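PDB 2X12: fimbriae-associated protein FAP1, which probably builds the serine-rich, cell-wall-anchored fimbriae with which Streptococcus parasanguinis adheres and forms biofilms, its adhesion being modulated by pH. Local coordinates for residues 210-215 / 259-264. Residues are numbered along the deposited sequence; the frame is centred on the assembly and turned at random.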
loop_
_atom_site.group_PDB
_atom_site.type_symbol
_atom_site.label_atom_id
_atom_site.label_comp_id
_atom_site.label_asym_id
_atom_site.label_seq_id
_atom_site.Cartn_x
_atom_site.Cartn_y
_atom_site.Cartn_z
ATOM N N THR A 210 24.445 -6.022 1.842
ATOM C CA THR A 210 24.918 -5.964 3.233
ATOM C C THR A 210 24.033 -5.110 4.118
ATOM O O THR A 210 24.275 -4.986 5.299
ATOM C CB THR A 210 26.372 -5.434 3.343
ATOM O OG1 THR A 210 26.456 -4.095 2.852
ATOM C CG2 THR A 210 27.316 -6.299 2.552
ATOM N N LEU A 211 22.998 -4.512 3.551
ATOM C CA LEU A 211 22.241 -3.532 4.296
ATOM C C LEU A 211 21.171 -4.149 5.131
ATOM O O LEU A 211 20.739 -5.255 4.865
ATOM C CB LEU A 211 21.594 -2.547 3.350
ATOM C CG LEU A 211 22.551 -1.615 2.649
ATOM C CD1 LEU A 211 21.717 -0.686 1.736
ATOM C CD2 LEU A 211 23.380 -0.857 3.677
ATOM N N LYS A 212 20.717 -3.400 6.125
ATOM C CA LYS A 212 19.696 -3.868 7.023
ATOM C C LYS A 212 18.465 -3.062 6.766
ATOM O O LYS A 212 18.268 -2.009 7.355
ATOM C CB LYS A 212 20.188 -3.777 8.449
ATOM C CG LYS A 212 20.862 -5.096 8.865
ATOM C CD LYS A 212 21.893 -5.005 10.088
ATOM C CE LYS A 212 22.502 -6.453 10.462
ATOM N NZ LYS A 212 24.036 -6.562 10.498
ATOM N N THR A 213 17.638 -3.576 5.877
ATOM C CA THR A 213 16.512 -2.834 5.376
ATOM C C THR A 213 15.262 -2.939 6.222
ATOM O O THR A 213 15.032 -3.935 6.916
ATOM C CB THR A 213 16.159 -3.281 3.948
ATOM O OG1 THR A 213 15.630 -4.607 3.970
ATOM C CG2 THR A 213 17.422 -3.264 3.102
ATOM N N TYR A 214 14.466 -1.879 6.142
ATOM C CA TYR A 214 13.172 -1.827 6.762
ATOM C C TYR A 214 12.082 -1.743 5.703
ATOM O O TYR A 214 12.248 -1.052 4.694
ATOM C CB TYR A 214 13.056 -0.600 7.631
ATOM C CG TYR A 214 13.683 -0.744 8.965
ATOM C CD1 TYR A 214 14.908 -0.211 9.205
ATOM C CD2 TYR A 214 13.047 -1.390 9.997
ATOM C CE1 TYR A 214 15.520 -0.320 10.439
ATOM C CE2 TYR A 214 13.651 -1.509 11.261
ATOM C CZ TYR A 214 14.906 -0.952 11.455
ATOM O OH TYR A 214 15.622 -0.994 12.608
ATOM N N THR A 215 10.945 -2.376 5.951
ATOM C CA THR A 215 9.818 -2.217 5.062
ATOM C C THR A 215 8.694 -1.502 5.788
ATOM O O THR A 215 8.589 -1.579 7.019
ATOM C CB THR A 215 9.417 -3.580 4.544
ATOM O OG1 THR A 215 10.566 -4.148 3.850
ATOM C CG2 THR A 215 8.193 -3.490 3.648
ATOM N N LYS A 259 9.342 -3.923 12.721
ATOM C CA LYS A 259 10.120 -3.864 13.931
ATOM C C LYS A 259 11.498 -4.404 13.647
ATOM O O LYS A 259 12.496 -3.913 14.195
ATOM C CB LYS A 259 9.460 -4.666 15.055
ATOM C CG LYS A 259 8.387 -3.862 15.802
ATOM C CD LYS A 259 8.096 -4.291 17.283
ATOM C CE LYS A 259 6.657 -3.778 17.704
ATOM N NZ LYS A 259 6.271 -4.052 19.127
ATOM N N GLY A 260 11.560 -5.411 12.781
ATOM C CA GLY A 260 12.836 -6.009 12.412
ATOM C C GLY A 260 13.279 -5.598 11.017
ATOM O O GLY A 260 12.468 -5.134 10.166
ATOM N N THR A 261 14.567 -5.795 10.775
ATOM C CA THR A 261 15.156 -5.541 9.466
ATOM C C THR A 261 15.326 -6.842 8.663
ATOM O O THR A 261 15.065 -7.954 9.123
ATOM C CB THR A 261 16.534 -4.861 9.636
ATOM O OG1 THR A 261 17.403 -5.680 10.456
ATOM C CG2 THR A 261 16.378 -3.505 10.279
ATOM N N THR A 262 15.800 -6.688 7.448
ATOM C CA THR A 262 16.003 -7.812 6.562
ATOM C C THR A 262 17.352 -7.658 5.928
ATOM O O THR A 262 17.631 -6.620 5.350
ATOM C CB THR A 262 14.934 -7.776 5.491
ATOM O OG1 THR A 262 13.689 -8.046 6.127
ATOM C CG2 THR A 262 15.180 -8.794 4.439
ATOM N N LYS A 263 18.196 -8.676 6.011
ATOM C CA LYS A 263 19.502 -8.525 5.393
ATOM C C LYS A 263 19.260 -8.403 3.928
ATOM O O LYS A 263 18.758 -9.310 3.306
ATOM C CB LYS A 263 20.510 -9.664 5.697
ATOM C CG LYS A 263 21.983 -9.116 5.839
ATOM C CD LYS A 263 23.067 -10.196 6.015
ATOM C CE LYS A 263 23.498 -10.855 4.657
ATOM N NZ LYS A 263 24.757 -11.694 4.708
ATOM N N GLY A 264 19.582 -7.251 3.380
ATOM C CA GLY A 264 19.472 -7.057 1.946
ATOM C C GLY A 264 18.062 -6.693 1.593
ATOM O O GLY A 264 17.304 -6.261 2.454
#
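Three main-chain hydrogen bonds join 210-215 to 259-264 in antiparallel fashion. Thr213 and Thr262 form the hydrogen-bonded pair: Thr262 N reaches a lone pair of Thr213 O at 2.9 Å, while Thr213 N meets Thr262 O at 3.1 Å from above the carbonyl plane, 31° out of it. Next along, Lys212 and Lys263 make the non-hydrogen-bonded pair, followed by the straightest bond, Gly264 N to Leu211 O (2.7 Å, 170° at the hydrogen).

The hydroxyl of Thr213 works on the same face as Thr262. With chi1 at 69°, OG1 sits in the crowded position between backbone N and carbonyl carbon, close to two main-chain acceptors: Gly264 O, 2.8 Å from Thr213 OG1, and Thr262 O, 3.2 Å from the same oxygen. Both lie within range of its single proton; whichever takes it, the buried hydroxyl faces main-chain oxygens of 259-264.

Apolar contact is concentrated at Tyr214. Its CB leads away from 259-264, but the ring comes back so that Thr261 CG2 lies over one face, offset toward the rim, in a CH-pi contact. Lys259 O lies at the ring edge. Thr261 OG1, the other branch, faces CB and CG of Lys212, whose chain then leads away.

This pairing lies at the end of strands 212-220 and 254-263, neighbours in a larger antiparallel sheet, at the protein surface. Tyr214 bonds through its backbone to Thr295, the last residue of strand 287-295, which pairs with 212-220 on its other side, and Thr262 touches His268 of strand 268-276.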